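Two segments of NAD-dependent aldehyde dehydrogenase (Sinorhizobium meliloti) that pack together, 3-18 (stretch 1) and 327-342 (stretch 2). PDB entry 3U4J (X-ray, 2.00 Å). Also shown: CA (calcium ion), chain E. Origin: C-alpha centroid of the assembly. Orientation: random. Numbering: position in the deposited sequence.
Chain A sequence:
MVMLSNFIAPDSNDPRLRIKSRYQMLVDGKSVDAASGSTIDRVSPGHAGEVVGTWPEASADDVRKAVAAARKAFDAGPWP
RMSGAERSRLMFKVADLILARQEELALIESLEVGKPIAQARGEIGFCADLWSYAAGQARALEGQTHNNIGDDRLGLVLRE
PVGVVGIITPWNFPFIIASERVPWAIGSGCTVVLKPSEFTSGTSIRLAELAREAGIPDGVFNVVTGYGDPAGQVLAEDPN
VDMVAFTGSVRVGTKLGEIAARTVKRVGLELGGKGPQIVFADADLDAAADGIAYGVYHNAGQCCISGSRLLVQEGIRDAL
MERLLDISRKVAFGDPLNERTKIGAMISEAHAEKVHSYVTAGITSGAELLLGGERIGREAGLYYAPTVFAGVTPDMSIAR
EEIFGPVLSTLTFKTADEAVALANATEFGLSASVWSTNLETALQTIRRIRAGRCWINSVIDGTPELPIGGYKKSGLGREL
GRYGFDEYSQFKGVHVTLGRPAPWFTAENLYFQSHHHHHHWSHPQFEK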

HETATM    1  N   MSE A   3      40.457 -16.912  37.463  1.00 28.01           N
HETATM    2  CA  MSE A   3      39.816 -15.604  37.553  1.00 25.90           C
HETATM    3  C   MSE A   3      40.141 -14.794  36.300  1.00 23.60           C
HETATM    4  O   MSE A   3      41.303 -14.704  35.905  1.00 22.35           O
ATOM      5  N   LEU A   4      39.110 -14.221  35.679  1.00 20.50           N
ATOM      6  CA  LEU A   4      39.300 -13.296  34.575  1.00 18.81           C
ATOM      7  C   LEU A   4      39.254 -11.871  35.098  1.00 18.10           C
ATOM      8  O   LEU A   4      38.415 -11.521  35.936  1.00 17.34           O
ATOM      9  N   SER A   5      40.165 -11.042  34.613  1.00 17.35           N
ATOM     10  CA  SER A   5      40.234  -9.674  35.106  1.00 17.24           C
ATOM     11  C   SER A   5      39.141  -8.779  34.497  1.00 17.01           C
ATOM     12  O   SER A   5      38.977  -7.646  34.928  1.00 16.97           O
ATOM     13  N   ASN A   6      38.416  -9.283  33.492  1.00 16.53           N
ATOM     14  CA  ASN A   6      37.264  -8.561  32.936  1.00 15.79           C
ATOM     15  C   ASN A   6      35.941  -8.921  33.635  1.00 16.04           C
ATOM     16  O   ASN A   6      34.892  -8.366  33.298  1.00 15.33           O
ATOM     17  N   PHE A   7      36.013  -9.824  34.618  1.00 15.48           N
ATOM     18  CA  PHE A   7      34.861 -10.216  35.412  1.00 15.54           C
ATOM     19  C   PHE A   7      34.593  -9.168  36.489  1.00 16.02           C
ATOM     20  O   PHE A   7      35.506  -8.809  37.226  1.00 15.48           O
ATOM     21  N   ILE A   8      33.351  -8.674  36.576  1.00 15.57           N
ATOM     22  CA  ILE A   8      32.975  -7.734  37.631  1.00 15.67           C
ATOM     23  C   ILE A   8      32.187  -8.523  38.692  1.00 16.36           C
ATOM     24  O   ILE A   8      31.045  -8.971  38.455  1.00 15.51           O
ATOM     25  N   ALA A   9      32.804  -8.740  39.846  1.00 16.95           N
ATOM     26  CA  ALA A   9      32.174  -9.600  40.853  1.00 17.61           C
ATOM     27  C   ALA A   9      30.932  -8.878  41.388  1.00 18.49           C
ATOM     28  O   ALA A   9      30.979  -7.681  41.598  1.00 18.92           O
ATOM     29  N   PRO A  10      29.811  -9.605  41.566  1.00 19.58           N
ATOM     30  CA  PRO A  10      28.621  -8.998  42.145  1.00 20.28           C
ATOM     31  C   PRO A  10      28.967  -8.333  43.474  1.00 21.51           C
ATOM     32  O   PRO A  10      29.738  -8.877  44.267  1.00 21.33           O
ATOM     33  N   ASP A  11      28.418  -7.153  43.704  1.00 22.25           N
ATOM     34  CA  ASP A  11      28.592  -6.477  44.990  1.00 23.14           C
ATOM     35  C   ASP A  11      27.336  -6.739  45.824  1.00 22.65           C
ATOM     36  O   ASP A  11      26.286  -6.149  45.572  1.00 21.79           O
ATOM     37  N   SER A  12      27.441  -7.627  46.807  1.00 22.29           N
ATOM     38  CA  SER A  12      26.289  -7.947  47.657  1.00 23.74           C
ATOM     39  C   SER A  12      25.891  -6.822  48.641  1.00 23.02           C
ATOM     40  O   SER A  12      24.842  -6.900  49.296  1.00 23.62           O
ATOM     41  N   ASN A  13      26.704  -5.775  48.734  1.00 22.39           N
ATOM     42  CA  ASN A  13      26.325  -4.592  49.499  1.00 22.44           C
ATOM     43  C   ASN A  13      25.515  -3.546  48.727  1.00 20.87           C
ATOM     44  O   ASN A  13      25.152  -2.504  49.279  1.00 21.01           O
ATOM     45  N   ASP A  14      25.233  -3.808  47.458  1.00 18.80           N
ATOM     46  CA  ASP A  14      24.434  -2.866  46.690  1.00 16.78           C
ATOM     47  C   ASP A  14      23.040  -2.761  47.326  1.00 15.50           C
ATOM     48  O   ASP A  14      22.323  -3.751  47.415  1.00 14.04           O
ATOM     49  N   PRO A  15      22.648  -1.546  47.740  1.00 14.77           N
ATOM     50  CA  PRO A  15      21.360  -1.326  48.421  1.00 15.12           C
ATOM     51  C   PRO A  15      20.135  -1.759  47.594  1.00 14.88           C
ATOM     52  O   PRO A  15      19.082  -2.073  48.167  1.00 15.13           O
ATOM     53  N   ARG A  16      20.263  -1.789  46.268  1.00 13.95           N
ATOM     54  CA  ARG A  16      19.157  -2.235  45.407  1.00 13.41           C
ATOM     55  C   ARG A  16      18.829  -3.712  45.651  1.00 13.22           C
ATOM     56  O   ARG A  16      17.715  -4.156  45.374  1.00 12.53           O
ATOM     57  N   LEU A  17      19.778  -4.461  46.210  1.00 12.64           N
ATOM     58  CA  LEU A  17      19.488  -5.853  46.570  1.00 13.29           C
ATOM     59  C   LEU A  17      18.607  -5.983  47.836  1.00 13.19           C
ATOM     60  O   LEU A  17      18.157  -7.076  48.176  1.00 13.10           O
ATOM     61  N   ARG A  18      18.334  -4.868  48.511  1.00 12.68           N
ATOM     62  CA  ARG A  18      17.399  -4.882  49.660  1.00 11.98           C
ATOM     63  C   ARG A  18      15.957  -5.024  49.199  1.00 12.51           C
ATOM     64  O   ARG A  18      15.104  -5.510  49.943  1.00 12.28           O
ATOM     65  N   ILE A 327      38.928  -8.056  21.810  1.00 15.59           N
ATOM     66  CA  ILE A 327      37.701  -7.515  22.412  1.00 14.91           C
ATOM     67  C   ILE A 327      37.215  -8.474  23.503  1.00 14.12           C
ATOM     68  O   ILE A 327      36.871  -8.050  24.607  1.00 13.41           O
ATOM     69  N   SER A 328      37.261  -9.764  23.211  1.00 13.52           N
ATOM     70  CA  SER A 328      36.666 -10.740  24.093  1.00 15.02           C
ATOM     71  C   SER A 328      37.404 -10.832  25.439  1.00 15.57           C
ATOM     72  O   SER A 328      36.782 -11.103  26.471  1.00 15.41           O
ATOM     73  N   ARG A 329      38.713 -10.561  25.422  1.00 15.87           N
ATOM     74  CA  ARG A 329      39.533 -10.567  26.657  1.00 17.21           C
ATOM     75  C   ARG A 329      39.239  -9.362  27.548  1.00 16.71           C
ATOM     76  O   ARG A 329      39.490  -9.414  28.756  1.00 17.00           O
ATOM     77  N   LYS A 330      38.800  -8.260  26.942  1.00 15.91           N
ATOM     78  CA  LYS A 330      38.641  -6.998  27.660  1.00 16.88           C
ATOM     79  C   LYS A 330      37.201  -6.734  28.083  1.00 16.57           C
ATOM     80  O   LYS A 330      36.969  -6.097  29.106  1.00 17.25           O
ATOM     81  N   VAL A 331      36.238  -7.193  27.287  1.00 15.73           N
ATOM     82  CA  VAL A 331      34.824  -6.875  27.533  1.00 15.16           C
ATOM     83  C   VAL A 331      34.323  -7.235  28.948  1.00 14.27           C
ATOM     84  O   VAL A 331      34.493  -8.371  29.432  1.00 13.72           O
ATOM     85  N   ALA A 332      33.696  -6.263  29.604  1.00 13.72           N
ATOM     86  CA  ALA A 332      33.286  -6.424  31.006  1.00 14.12           C
ATOM     87  C   ALA A 332      32.027  -7.278  31.137  1.00 14.03           C
ATOM     88  O   ALA A 332      30.991  -7.006  30.497  1.00 14.02           O
ATOM     89  N   PHE A 333      32.134  -8.329  31.943  1.00 13.15           N
ATOM     90  CA  PHE A 333      31.000  -9.215  32.215  1.00 13.02           C
ATOM     91  C   PHE A 333      30.902  -9.471  33.706  1.00 13.16           C
ATOM     92  O   PHE A 333      31.909  -9.359  34.431  1.00 13.26           O
ATOM     93  N   GLY A 334      29.694  -9.772  34.171  1.00 13.00           N
ATOM     94  CA  GLY A 334      29.465  -9.987  35.603  1.00 12.94           C
ATOM     95  C   GLY A 334      28.298  -9.187  36.160  1.00 12.30           C
ATOM     96  O   GLY A 334      27.249  -9.087  35.534  1.00 11.22           O
ATOM     97  N   ASP A 335      28.523  -8.589  37.323  1.00 12.18           N
ATOM     98  CA  ASP A 335      27.490  -7.914  38.089  1.00 12.72           C
ATOM     99  C   ASP A 335      26.513  -7.097  37.217  1.00 11.92           C
ATOM    100  O   ASP A 335      26.877  -6.021  36.736  1.00 11.83           O
ATOM    101  N   PRO A 336      25.275  -7.599  37.035  1.00 11.31           N
ATOM    102  CA  PRO A 336      24.311  -6.845  36.218  1.00 11.24           C
ATOM    103  C   PRO A 336      24.005  -5.441  36.735  1.00 10.85           C
ATOM    104  O   PRO A 336      23.561  -4.602  35.959  1.00 10.72           O
ATOM    105  N   LEU A 337      24.258  -5.170  38.016  1.00 10.79           N
ATOM    106  CA  LEU A 337      23.935  -3.867  38.603  1.00 10.35           C
ATOM    107  C   LEU A 337      25.032  -2.846  38.382  1.00 11.09           C
ATOM    108  O   LEU A 337      24.838  -1.661  38.667  1.00 10.15           O
ATOM    109  N   ASN A 338      26.189  -3.301  37.887  1.00 10.23           N
ATOM    110  CA  ASN A 338      27.286  -2.369  37.584  1.00 11.58           C
ATOM    111  C   ASN A 338      27.095  -1.723  36.215  1.00 11.12           C
ATOM    112  O   ASN A 338      26.850  -2.414  35.231  1.00 11.24           O
ATOM    113  N   GLU A 339      27.219  -0.403  36.155  1.00 11.89           N
ATOM    114  CA  GLU A 339      27.009   0.360  34.912  1.00 13.23           C
ATOM    115  C   GLU A 339      28.033   0.027  33.819  1.00 13.65           C
ATOM    116  O   GLU A 339      27.756   0.227  32.648  1.00 13.05           O
ATOM    117  N   ARG A 340      29.201  -0.484  34.216  1.00 13.89           N
ATOM    118  CA  ARG A 340      30.267  -0.855  33.271  1.00 14.49           C
ATOM    119  C   ARG A 340      30.038  -2.215  32.615  1.00 14.14           C
ATOM    120  O   ARG A 340      30.617  -2.513  31.571  1.00 14.33           O
ATOM    121  N   THR A 341      29.187  -3.044  33.215  1.00 13.19           N
ATOM    122  CA  THR A 341      28.978  -4.410  32.720  1.00 12.25           C
ATOM    123  C   THR A 341      28.344  -4.419  31.326  1.00 12.10           C
ATOM    124  O   THR A 341      27.357  -3.705  31.084  1.00 11.06           O
ATOM    125  N   LYS A 342      28.893  -5.235  30.433  1.00 10.73           N
ATOM    126  CA  LYS A 342      28.380  -5.340  29.063  1.00 11.71           C
ATOM    127  C   LYS A 342      27.678  -6.673  28.847  1.00 10.73           C
ATOM    128  O   LYS A 342      26.855  -6.806  27.954  1.00 10.67           O
TER

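What holds the two stretches together most firmly? A short parallel bridge pairs Phe7 with Phe333 and Ile8 with Gly334, and its backbone hydrogen bonds run from Phe333 N to Asn6 O (3.1 Å), Ile8 N to Phe333 O (2.7 Å) and Asp335 N to Ile8 O (2.8 Å). Asn6, a p rotamer pointing toward stretch 2, adds a side-chain bond from its ND2 to Val331 O (2.8 Å). Two waters extend its reach to the backbone carbonyls of Ser328 and Arg329: water 1 links Asn6 ND2 to Ser328 O, and water 2 links Asn6 OD1 to Arg329 O.

How do the charged side chains contribute? Asp335, a t rotamer, accepts from Asp11 N through OD2 (3.2 Å), while water 3 donates to both Asp335 OD2 and Asp11 O. Asp335 OD1 also accepts from Leu337 N (3.0 Å), within the type I turn from Asp335 to Asn338. Farther along, Arg16 (chi1 m) is held by a salt bridge from its NH2 to Asp14 OD1 (2.7 Å); the same NH2 donates to Leu337 O (3.0 Å), and Leu337 CB lies over one face of the guanidinium.

Which apolar side chains fill the space around this polar frame? Ile8 (m, t) points toward stretch 2, its CD1 lying 3.8 Å from Ala332 CB and 3.6 Å from Thr341 OG1. Phe333 (p) and Phe7 (t) share a sheet face and meet obliquely, Phe7 CD1 being 3.7 Å from Phe333 CE1; Leu4 CD1 reaches Phe333 CZ at 3.8 Å. A CB on Gly334 would clash with Ile8 O, and the backbone angles there by themselves call for glycine.

What closes the far end? Leu337 (m, t) points toward stretch 1, and its CD1 meets Leu17 CD2 at 3.9 Å. Away from this contact, the backbone Leu17 O binds the calcium ion (CA) at 2.4 Å, with waters 4, 5 and 6 and one atom from elsewhere in the structure also coordinating.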

HETATM    1  CB  MSE A   3      40.296 -14.841  38.788  1.00 26.66           C
HETATM    2  CG  MSE A   3      39.735 -13.437  38.912  1.00 31.91           C
HETATM    3 SE   MSE A   3      37.742 -13.404  38.755  1.00 47.90          SE
HETATM    4  CE  MSE A   3      37.327 -14.595  40.268  1.00 40.99           C
ATOM      5  CB  LEU A   4      38.271 -13.526  33.457  1.00 18.47           C
ATOM      6  CG  LEU A   4      38.231 -14.963  32.898  1.00 18.32           C
ATOM      7  CD1 LEU A   4      37.097 -15.153  31.899  1.00 15.53           C
ATOM      8  CD2 LEU A   4      39.594 -15.332  32.263  1.00 18.35           C
ATOM      9  CB  SER A   5      41.613  -9.098  34.845  1.00 16.42           C
ATOM     10  OG  SER A   5      41.869  -9.086  33.460  1.00 18.21           O
ATOM     11  CB  ASN A   6      37.170  -8.727  31.405  1.00 15.22           C
ATOM     12  CG  ASN A   6      37.121 -10.185  30.957  1.00 15.40           C
ATOM     13  OD1 ASN A   6      37.759 -11.053  31.541  1.00 13.79           O
ATOM     14  ND2 ASN A   6      36.376 -10.448  29.894  1.00 12.31           N
ATOM     15  CB  PHE A   7      35.089 -11.577  36.075  1.00 15.26           C
ATOM     16  CG  PHE A   7      33.921 -12.046  36.899  1.00 15.70           C
ATOM     17  CD1 PHE A   7      32.659 -12.195  36.316  1.00 14.30           C
ATOM     18  CD2 PHE A   7      34.066 -12.302  38.269  1.00 16.28           C
ATOM     19  CE1 PHE A   7      31.562 -12.620  37.071  1.00 14.58           C
ATOM     20  CE2 PHE A   7      32.967 -12.739  39.035  1.00 16.15           C
ATOM     21  CZ  PHE A   7      31.709 -12.893  38.427  1.00 15.36           C
ATOM     22  CB  ILE A   8      32.150  -6.530  37.081  1.00 15.57           C
ATOM     23  CG1 ILE A   8      32.986  -5.723  36.074  1.00 16.93           C
ATOM     24  CG2 ILE A   8      31.712  -5.619  38.205  1.00 15.76           C
ATOM     25  CD1 ILE A   8      32.229  -4.589  35.414  1.00 17.56           C
ATOM     26  CB  ALA A   9      33.147  -9.927  41.974  1.00 17.91           C
ATOM     27  CB  PRO A  10      27.682 -10.182  42.398  1.00 20.11           C
ATOM     28  CG  PRO A  10      28.227 -11.320  41.665  1.00 20.18           C
ATOM     29  CD  PRO A  10      29.617 -11.027  41.219  1.00 19.01           C
ATOM     30  CB  ASP A  11      28.786  -4.977  44.748  1.00 23.41           C
ATOM     31  CG  ASP A  11      29.001  -4.183  46.041  1.00 26.84           C
ATOM     32  OD1 ASP A  11      28.875  -4.725  47.158  1.00 27.67           O
ATOM     33  OD2 ASP A  11      29.301  -2.988  45.922  1.00 32.23           O
ATOM     34  CB  SER A  12      26.537  -9.263  48.412  1.00 24.65           C
ATOM     35  OG  SER A  12      27.591  -9.089  49.341  1.00 26.35           O
ATOM     36  CB  ASN A  13      27.550  -3.926  50.118  1.00 23.76           C
ATOM     37  CG  ASN A  13      28.158  -4.753  51.221  1.00 26.99           C
ATOM     38  OD1 ASN A  13      27.446  -5.351  52.041  1.00 30.38           O
ATOM     39  ND2 ASN A  13      29.488  -4.810  51.242  1.00 28.88           N
ATOM     40  CB  ASP A  14      24.311  -3.306  45.243  1.00 16.77           C
ATOM     41  CG  ASP A  14      23.780  -2.211  44.343  1.00 16.75           C
ATOM     42  OD1 ASP A  14      24.417  -1.963  43.303  1.00 17.93           O
ATOM     43  OD2 ASP A  14      22.731  -1.605  44.661  1.00 15.13           O
ATOM     44  CB  PRO A  15      21.325   0.199  48.616  1.00 15.37           C
ATOM     45  CG  PRO A  15      22.819   0.623  48.570  1.00 16.67           C
ATOM     46  CD  PRO A  15      23.390  -0.287  47.518  1.00 14.57           C
ATOM     47  CB  ARG A  16      19.453  -1.957  43.920  1.00 13.25           C
ATOM     48  CG  ARG A  16      19.510  -0.440  43.609  1.00 14.77           C
ATOM     49  CD  ARG A  16      20.132  -0.139  42.281  1.00 13.94           C
ATOM     50  NE  ARG A  16      21.548  -0.491  42.227  1.00 14.91           N
ATOM     51  CZ  ARG A  16      22.279  -0.334  41.129  1.00 15.40           C
ATOM     52  NH1 ARG A  16      21.705   0.161  40.031  1.00 18.27           N
ATOM     53  NH2 ARG A  16      23.564  -0.641  41.127  1.00 14.94           N
ATOM     54  CB  LEU A  17      20.778  -6.663  46.690  1.00 13.95           C
ATOM     55  CG  LEU A  17      21.621  -6.735  45.416  1.00 14.74           C
ATOM     56  CD1 LEU A  17      22.961  -7.365  45.721  1.00 14.65           C
ATOM     57  CD2 LEU A  17      20.888  -7.538  44.345  1.00 13.74           C
ATOM     58  CB  ARG A  18      17.487  -3.581  50.467  1.00 11.49           C
ATOM     59  CG  ARG A  18      18.849  -3.286  51.067  1.00 11.26           C
ATOM     60  CD  ARG A  18      18.866  -1.823  51.482  1.00 13.37           C
ATOM     61  NE  ARG A  18      20.148  -1.446  52.056  1.00 17.66           N
ATOM     62  CZ  ARG A  18      20.407  -0.236  52.537  1.00 21.75           C
ATOM     63  NH1 ARG A  18      19.477   0.724  52.500  1.00 21.48           N
ATOM     64  NH2 ARG A  18      21.599   0.008  53.055  1.00 23.43           N
ATOM     65  CB  ILE A 327      36.589  -7.229  21.348  1.00 15.11           C
ATOM     66  CG1 ILE A 327      37.007  -6.044  20.455  1.00 14.99           C
ATOM     67  CG2 ILE A 327      35.275  -6.904  22.018  1.00 14.79           C
ATOM     68  CD1 ILE A 327      36.282  -5.959  19.075  1.00 14.86           C
ATOM     69  CB  SER A 328      36.526 -12.106  23.395  1.00 14.63           C
ATOM     70  OG  SER A 328      35.881 -11.953  22.133  1.00 16.02           O
ATOM     71  CB  ARG A 329      41.026 -10.447  26.318  1.00 17.42           C
ATOM     72  CG  ARG A 329      41.633 -11.596  25.652  1.00 19.74           C
ATOM     73  CD  ARG A 329      43.148 -11.403  25.671  1.00 22.21           C
ATOM     74  NE  ARG A 329      43.628 -10.470  24.660  1.00 22.69           N
ATOM     75  CZ  ARG A 329      44.086 -10.858  23.476  1.00 26.09           C
ATOM     76  NH1 ARG A 329      44.126 -12.153  23.156  1.00 27.82           N
ATOM     77  NH2 ARG A 329      44.511  -9.962  22.612  1.00 28.24           N
ATOM     78  CB  LYS A 330      39.099  -5.810  26.807  1.00 16.98           C
ATOM     79  CG  LYS A 330      40.590  -5.776  26.457  1.00 21.75           C
ATOM     80  CD  LYS A 330      40.807  -4.696  25.383  1.00 25.66           C
ATOM     81  CE  LYS A 330      42.202  -4.127  25.396  1.00 32.11           C
ATOM     82  NZ  LYS A 330      43.168  -4.953  24.634  1.00 34.71           N
ATOM     83  CB  VAL A 331      33.887  -7.467  26.421  1.00 15.50           C
ATOM     84  CG1 VAL A 331      33.866  -8.995  26.439  1.00 15.44           C
ATOM     85  CG2 VAL A 331      32.470  -6.895  26.578  1.00 15.84           C
ATOM     86  CB  ALA A 332      33.107  -5.035  31.701  1.00 13.77           C
ATOM     87  CB  PHE A 333      31.053 -10.510  31.391  1.00 12.65           C
ATOM     88  CG  PHE A 333      32.032 -11.533  31.892  1.00 13.49           C
ATOM     89  CD1 PHE A 333      31.571 -12.734  32.437  1.00 13.34           C
ATOM     90  CD2 PHE A 333      33.403 -11.317  31.789  1.00 13.04           C
ATOM     91  CE1 PHE A 333      32.466 -13.701  32.895  1.00 13.75           C
ATOM     92  CE2 PHE A 333      34.310 -12.263  32.250  1.00 13.00           C
ATOM     93  CZ  PHE A 333      33.842 -13.465  32.800  1.00 15.70           C
ATOM     94  CB  ASP A 335      28.144  -6.987  39.116  1.00 12.68           C
ATOM     95  CG  ASP A 335      27.133  -6.419  40.130  1.00 14.79           C
ATOM     96  OD1 ASP A 335      25.907  -6.694  40.010  1.00 11.61           O
ATOM     97  OD2 ASP A 335      27.572  -5.688  41.045  1.00 16.69           O
ATOM     98  CB  PRO A 336      23.063  -7.731  36.205  1.00 10.62           C
ATOM     99  CG  PRO A 336      23.580  -9.135  36.527  1.00 11.53           C
ATOM    100  CD  PRO A 336      24.729  -8.897  37.480  1.00 11.25           C
ATOM    101  CB  LEU A 337      23.657  -3.990  40.110  1.00 10.70           C
ATOM    102  CG  LEU A 337      22.411  -4.804  40.468  1.00 10.48           C
ATOM    103  CD1 LEU A 337      22.194  -4.787  41.984  1.00  8.00           C
ATOM    104  CD2 LEU A 337      21.188  -4.220  39.734  1.00 11.84           C
ATOM    105  CB  ASN A 338      28.629  -3.093  37.641  1.00 10.52           C
ATOM    106  CG  ASN A 338      29.788  -2.135  37.774  1.00 13.40           C
ATOM    107  OD1 ASN A 338      29.971  -1.247  36.933  1.00 10.85           O
ATOM    108  ND2 ASN A 338      30.592  -2.314  38.831  1.00 12.22           N
ATOM    109  CB  GLU A 339      27.045   1.873  35.193  1.00 13.77           C
ATOM    110  CG  GLU A 339      25.853   2.385  36.039  1.00 15.06           C
ATOM    111  CD  GLU A 339      24.534   2.394  35.274  1.00 16.87           C
ATOM    112  OE1 GLU A 339      24.540   2.397  34.008  1.00 18.17           O
ATOM    113  OE2 GLU A 339      23.481   2.418  35.935  1.00 13.31           O
ATOM    114  CB  ARG A 340      31.649  -0.852  33.972  1.00 14.65           C
ATOM    115  CG  ARG A 340      32.065   0.512  34.525  1.00 19.03           C
ATOM    116  CD  ARG A 340      33.465   0.532  35.248  1.00 25.79           C
ATOM    117  NE  ARG A 340      34.055  -0.782  35.572  1.00 30.23           N
ATOM    118  CZ  ARG A 340      34.181  -1.300  36.797  1.00 32.96           C
ATOM    119  NH1 ARG A 340      33.750  -0.658  37.888  1.00 36.11           N
ATOM    120  NH2 ARG A 340      34.744  -2.485  36.939  1.00 33.79           N
ATOM    121  CB  THR A 341      28.102  -5.213  33.714  1.00 12.49           C
ATOM    122  OG1 THR A 341      28.759  -5.241  34.990  1.00 12.61           O
ATOM    123  CG2 THR A 341      27.897  -6.657  33.223  1.00 11.40           C
ATOM    124  CB  LYS A 342      29.522  -5.180  28.030  1.00 10.82           C
ATOM    125  CG  LYS A 342      30.194  -3.798  28.013  1.00 13.89           C
ATOM    126  CD  LYS A 342      29.277  -2.666  27.507  1.00 20.09           C
ATOM    127  CE  LYS A 342      29.071  -2.696  25.992  1.00 23.15           C
ATOM    128  NZ  LYS A 342      30.392  -2.879  25.299  1.00 28.63           N
TER
HETATM  129 CA    CA E 601      17.592  -9.144  49.259  1.00 15.82          CA
HETATM  130  O   HOH W   1      36.911 -13.104  28.459  1.00 12.10           O
HETATM  131  O   HOH W   2      40.013 -11.526  30.233  1.00 16.49           O
HETATM  132  O   HOH W   3      25.554  -6.056  43.008  1.00 22.22           O
HETATM  133  O   HOH W   4      15.973  -8.000  50.688  1.00 12.94           O
HETATM  134  O   HOH W   5      18.985  -8.054  50.992  1.00 17.75           O
HETATM  135  O   HOH W   6      16.195  -8.825  47.269  1.00 21.60           O